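Side-chain contacts in uncharacterized protein (Streptococcus pneumoniae, PDB 3LFT), which probably serves as the substrate-binding component of an ABC transporter, holding L-tryptophan in its ligand pocket: residues E30-D35 and V250-K255; D64-I69 and Q75-A80. One frame throughout, in Å; residues are numbered along the deposited sequence.

Interaction 1 of 2, residues E30-D35 and V250-K255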
loop_
_atom_site.group_PDB
_atom_site.type_symbol
_atom_site.label_atom_id
_atom_site.label_comp_id
_atom_site.label_asym_id
_atom_site.label_seq_id
_atom_site.Cartn_x
_atom_site.Cartn_y
_atom_site.Cartn_z
ATOM N N GLU A 30 -18.629 9.279 12.882
ATOM C CA GLU A 30 -19.249 10.549 12.498
ATOM C C GLU A 30 -20.768 10.446 12.320
ATOM O O GLU A 30 -21.419 11.428 11.949
ATOM C CB GLU A 30 -18.597 11.091 11.213
ATOM C CG GLU A 30 -17.100 11.396 11.319
ATOM C CD GLU A 30 -16.786 12.373 12.433
ATOM O OE1 GLU A 30 -17.597 13.288 12.686
ATOM O OE2 GLU A 30 -15.723 12.210 13.057
ATOM N N GLY A 31 -21.327 9.268 12.581
ATOM C CA GLY A 31 -22.777 9.049 12.456
ATOM C C GLY A 31 -23.236 8.426 11.150
ATOM O O GLY A 31 -24.432 8.166 10.968
ATOM N N TYR A 32 -22.300 8.203 10.236
ATOM C CA TYR A 32 -22.637 7.639 8.938
ATOM C C TYR A 32 -22.587 6.115 9.017
ATOM O O TYR A 32 -21.575 5.479 8.727
ATOM C CB TYR A 32 -21.754 8.230 7.833
ATOM C CG TYR A 32 -21.985 9.715 7.620
ATOM C CD1 TYR A 32 -22.783 10.176 6.570
ATOM C CD2 TYR A 32 -21.430 10.660 8.491
ATOM C CE1 TYR A 32 -22.991 11.547 6.387
ATOM C CE2 TYR A 32 -21.639 12.019 8.316
ATOM C CZ TYR A 32 -22.415 12.458 7.265
ATOM O OH TYR A 32 -22.623 13.813 7.091
ATOM N N LYS A 33 -23.689 5.546 9.497
ATOM C CA LYS A 33 -23.827 4.096 9.643
ATOM C C LYS A 33 -25.299 3.721 9.538
ATOM O O LYS A 33 -26.165 4.593 9.606
ATOM C CB LYS A 33 -23.244 3.615 10.983
ATOM C CG LYS A 33 -23.779 4.371 12.197
ATOM C CD LYS A 33 -23.311 3.785 13.528
ATOM C CE LYS A 33 -24.222 2.672 14.025
ATOM N NZ LYS A 33 -23.777 1.319 13.581
ATOM N N ASP A 34 -25.576 2.427 9.377
ATOM C CA ASP A 34 -26.955 1.918 9.278
ATOM C C ASP A 34 -27.754 2.697 8.222
ATOM O O ASP A 34 -27.315 2.815 7.075
ATOM C CB ASP A 34 -27.657 1.925 10.652
ATOM C CG ASP A 34 -26.965 1.030 11.676
ATOM O OD1 ASP A 34 -26.359 0.011 11.284
ATOM O OD2 ASP A 34 -27.041 1.344 12.882
ATOM N N ASP A 35 -28.899 3.249 8.618
ATOM C CA ASP A 35 -29.789 3.949 7.687
ATOM C C ASP A 35 -29.264 5.313 7.196
ATOM O O ASP A 35 -29.837 5.888 6.269
ATOM C CB ASP A 35 -31.200 4.094 8.287
ATOM N N VAL A 250 -16.100 15.701 2.786
ATOM C CA VAL A 250 -16.564 15.955 1.432
ATOM C C VAL A 250 -18.082 15.847 1.341
ATOM O O VAL A 250 -18.718 16.695 0.714
ATOM C CB VAL A 250 -15.799 15.103 0.378
ATOM C CG1 VAL A 250 -16.393 15.316 -1.025
ATOM C CG2 VAL A 250 -14.311 15.466 0.387
ATOM N N LEU A 251 -18.689 14.867 2.021
ATOM C CA LEU A 251 -20.154 14.797 2.063
ATOM C C LEU A 251 -20.729 16.102 2.592
ATOM O O LEU A 251 -21.765 16.576 2.093
ATOM C CB LEU A 251 -20.640 13.616 2.903
ATOM C CG LEU A 251 -20.353 12.237 2.326
ATOM C CD1 LEU A 251 -20.697 11.161 3.339
ATOM C CD2 LEU A 251 -21.088 12.012 1.008
ATOM N N LYS A 252 -20.044 16.665 3.596
ATOM C CA LYS A 252 -20.462 17.909 4.256
ATOM C C LYS A 252 -20.077 19.161 3.478
ATOM O O LYS A 252 -20.355 20.282 3.925
ATOM C CB LYS A 252 -19.931 17.979 5.691
ATOM C CG LYS A 252 -20.534 16.934 6.597
ATOM C CD LYS A 252 -20.021 17.081 8.025
ATOM C CE LYS A 252 -20.753 16.112 8.964
ATOM N NZ LYS A 252 -22.233 16.315 8.968
ATOM N N GLY A 253 -19.479 18.982 2.302
ATOM C CA GLY A 253 -19.280 20.120 1.392
ATOM C C GLY A 253 -17.859 20.512 1.036
ATOM O O GLY A 253 -17.655 21.430 0.229
ATOM N N ALA A 254 -16.851 19.875 1.644
ATOM C CA ALA A 254 -15.466 20.213 1.277
ATOM C C ALA A 254 -15.265 19.975 -0.213
ATOM O O ALA A 254 -15.779 18.990 -0.760
ATOM C CB ALA A 254 -14.465 19.383 2.085
ATOM N N LYS A 255 -14.526 20.863 -0.864
ATOM C CA LYS A 255 -14.216 20.741 -2.293
ATOM C C LYS A 255 -12.916 19.969 -2.466
ATOM O O LYS A 255 -11.900 20.405 -1.950
ATOM C CB LYS A 255 -14.054 22.136 -2.911
ATOM C CG LYS A 255 -15.207 23.120 -2.626
ATOM C CD LYS A 255 -16.575 22.621 -3.098
ATOM C CE LYS A 255 -16.632 22.336 -4.619
ATOM N NZ LYS A 255 -18.031 22.183 -5.154
#

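Interaction 2 of 2, residues D64-I69 and Q75-A80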
loop_
_atom_site.group_PDB
_atom_site.type_symbol
_atom_site.label_atom_id
_atom_site.label_comp_id
_atom_site.label_asym_id
_atom_site.label_seq_id
_atom_site.Cartn_x
_atom_site.Cartn_y
_atom_site.Cartn_z
ATOM N N ASP A 64 -22.938 10.113 -4.114
ATOM C CA ASP A 64 -22.479 11.469 -3.787
ATOM C C ASP A 64 -20.982 11.617 -4.042
ATOM O O ASP A 64 -20.485 12.716 -4.300
ATOM C CB ASP A 64 -22.713 11.774 -2.310
ATOM C CG ASP A 64 -24.166 11.801 -1.934
ATOM O OD1 ASP A 64 -24.996 12.271 -2.735
ATOM O OD2 ASP A 64 -24.457 11.383 -0.798
ATOM N N LEU A 65 -20.251 10.516 -3.874
ATOM C CA LEU A 65 -18.807 10.462 -4.133
ATOM C C LEU A 65 -18.424 9.003 -4.273
ATOM O O LEU A 65 -19.211 8.105 -3.939
ATOM C CB LEU A 65 -17.974 11.145 -3.025
ATOM C CG LEU A 65 -18.121 10.657 -1.574
ATOM C CD1 LEU A 65 -17.363 9.347 -1.303
ATOM C CD2 LEU A 65 -17.629 11.746 -0.627
ATOM N N VAL A 66 -17.213 8.760 -4.775
ATOM C CA VAL A 66 -16.672 7.417 -4.848
ATOM C C VAL A 66 -15.312 7.373 -4.156
ATOM O O VAL A 66 -14.627 8.404 -4.025
ATOM C CB VAL A 66 -16.581 6.912 -6.319
ATOM C CG1 VAL A 66 -17.973 6.731 -6.918
ATOM C CG2 VAL A 66 -15.787 7.882 -7.160
ATOM N N VAL A 67 -14.928 6.167 -3.745
ATOM C CA VAL A 67 -13.714 5.928 -2.967
ATOM C C VAL A 67 -12.929 4.830 -3.641
ATOM O O VAL A 67 -13.497 3.770 -3.918
ATOM C CB VAL A 67 -14.059 5.461 -1.520
ATOM C CG1 VAL A 67 -12.786 5.307 -0.682
ATOM C CG2 VAL A 67 -15.022 6.449 -0.840
ATOM N N GLY A 68 -11.654 5.075 -3.916
ATOM C CA GLY A 68 -10.797 4.057 -4.507
ATOM C C GLY A 68 -9.748 3.605 -3.520
ATOM O O GLY A 68 -8.901 4.401 -3.092
ATOM N N ILE A 69 -9.817 2.330 -3.143
ATOM C CA ILE A 69 -8.825 1.735 -2.230
ATOM C C ILE A 69 -7.716 1.126 -3.067
ATOM O O ILE A 69 -7.950 0.163 -3.804
ATOM C CB ILE A 69 -9.446 0.656 -1.284
ATOM C CG1 ILE A 69 -10.710 1.192 -0.600
ATOM C CG2 ILE A 69 -8.385 0.232 -0.251
ATOM C CD1 ILE A 69 -11.410 0.180 0.340
ATOM N N GLN A 75 -7.285 5.462 -9.631
ATOM C CA GLN A 75 -7.044 5.849 -11.022
ATOM C C GLN A 75 -8.227 5.473 -11.922
ATOM O O GLN A 75 -8.615 6.251 -12.782
ATOM C CB GLN A 75 -5.751 5.248 -11.547
ATOM C CG GLN A 75 -4.489 5.893 -10.946
ATOM C CD GLN A 75 -3.226 5.234 -11.427
ATOM O OE1 GLN A 75 -3.120 4.013 -11.420
ATOM N NE2 GLN A 75 -2.228 6.034 -11.782
ATOM N N GLY A 76 -8.824 4.299 -11.692
ATOM C CA GLY A 76 -10.001 3.929 -12.483
ATOM C C GLY A 76 -11.146 4.907 -12.300
ATOM O O GLY A 76 -11.798 5.319 -13.267
ATOM N N LEU A 77 -11.397 5.271 -11.046
ATOM C CA LEU A 77 -12.490 6.191 -10.748
ATOM C C LEU A 77 -12.197 7.590 -11.287
ATOM O O LEU A 77 -13.078 8.211 -11.884
ATOM C CB LEU A 77 -12.757 6.216 -9.242
ATOM C CG LEU A 77 -13.277 4.909 -8.645
ATOM C CD1 LEU A 77 -13.201 4.994 -7.132
ATOM C CD2 LEU A 77 -14.710 4.609 -9.059
ATOM N N ALA A 78 -10.971 8.085 -11.095
ATOM C CA ALA A 78 -10.605 9.426 -11.570
ATOM C C ALA A 78 -10.615 9.525 -13.103
ATOM O O ALA A 78 -10.827 10.597 -13.649
ATOM C CB ALA A 78 -9.253 9.817 -11.010
ATOM N N SER A 79 -10.379 8.417 -13.791
ATOM C CA SER A 79 -10.472 8.388 -15.243
ATOM C C SER A 79 -11.935 8.444 -15.685
ATOM O O SER A 79 -12.267 9.065 -16.694
ATOM C CB SER A 79 -9.804 7.122 -15.777
ATOM O OG SER A 79 -9.920 7.051 -17.179
ATOM N N ALA A 80 -12.801 7.782 -14.914
ATOM C CA ALA A 80 -14.213 7.623 -15.264
ATOM C C ALA A 80 -15.045 8.877 -14.998
ATOM O O ALA A 80 -16.119 9.035 -15.585
ATOM C CB ALA A 80 -14.794 6.412 -14.522
#

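Interaction 1 of 2, residues E30-D35 and V250-K255
Tyr32 reaches from the turn after helix 14-29 to the C-terminal end of helix 236-251, where its ring meets Leu251 and Lys252. Both helix ends close in a Schellman motif, with Gly31 and Gly253 as the positive-phi residues. Tyr32 is the centre of an inverse gamma turn, and its side chain heads toward the other helix end. With chi1 at -65° the ring swings away from its own carbonyl carbon and out to Leu251 and Lys252. The apolar part of the contact is one methyl of Leu251 against the CD1-CE1 side of the ring. Leu251 CD1 lies 3.8 Å from Tyr32 CE1 and 4.0 Å from Tyr32 CD1, in an oblique approach. Tyr32 and Leu251 run in opposing directions and overlap side by side. Val248 and Leu27 also touch the tyrosine, so both helices help to seat the ring. The phenol oxygen is met by Lys252. That chain runs extended to CE, then bends at its last torsion (chi4 -58°), which turns NZ to the ring edge, near the ring plane. Glu30 OE2 makes a salt bridge to Lys245 NZ, a second polar tie between the turn and helix 236-251. The contact lies at the surface, and its single cross-segment hydrogen bond runs from Lys252 NZ to Tyr32 OH, 3.2 Å.

Interaction 2 of 2, residues D64-I69 and Q75-A80
Leu77 of helix 71-80 points at strand 65-69 and packs on Val66, Val67 and Gly68. All four residues are buried. The short segments run roughly antiparallel, at 147°, and their axes come within 8.1 Å.

The side-chain contact is apolar and joins Val66 to Leu77. The CG2 branch of Val66 does most of the touching. It lies 3.9 Å from Leu77 CD1 and equally far from Leu77 CD2, so it faces both tips of the leucine fork. Val66 CB is only slightly farther from the same two methyls. With chi1 at -67°, Val66 CG2 is flanked by both backbone bonds of its CA, on the side of the helix. The two side chains cross at a slant. Leu84 packs on Val66 as well.

The second kind of contact is between a methyl and the strand backbone. Leu77 CD1 lies 3.5 Å from Val67 O and 3.6 Å from Gly68 N, so it rests against the peptide unit between those residues. Gly68 has no side chain, and Leu77 CD1 comes directly against its backbone. Alternation along the strand sends Val67 and Ile69 away from the helix. They pack instead on Val7 of strand 3-9, and Ile69 also meets helix 14-29.

The strand belongs to the six-stranded parallel sheet, and Val66 bonds through its backbone to Ile87. Strand 65-69, helix 71-80 and strand 86-89 form the beta-alpha-beta unit to which this packing belongs, in a periplasmic-binding-protein-like fold.

Interactions 1 and 2 lie on the same side of the chain's centre, with their own centres about 17 Å apart. They meet directly through Leu251 and Val250. Leu251 CD2 packs 3.7 Å from Asp64 CB, and Val250 CG1 lies 3.8 Å from Leu65 CD2. The end of helix 236-251 therefore touches both Tyr32 and the start of strand 65-69. Helix 71-80 packs on the other face of that strand. Along the chain, interaction 2 is nested within the loop closed by interaction 1. Gly68 of interaction 2 lies about 9 Å from the bound tryptophan, without touching it. Interaction 1 lies at the periphery: its centre is about 25 Å from the centre of the chain.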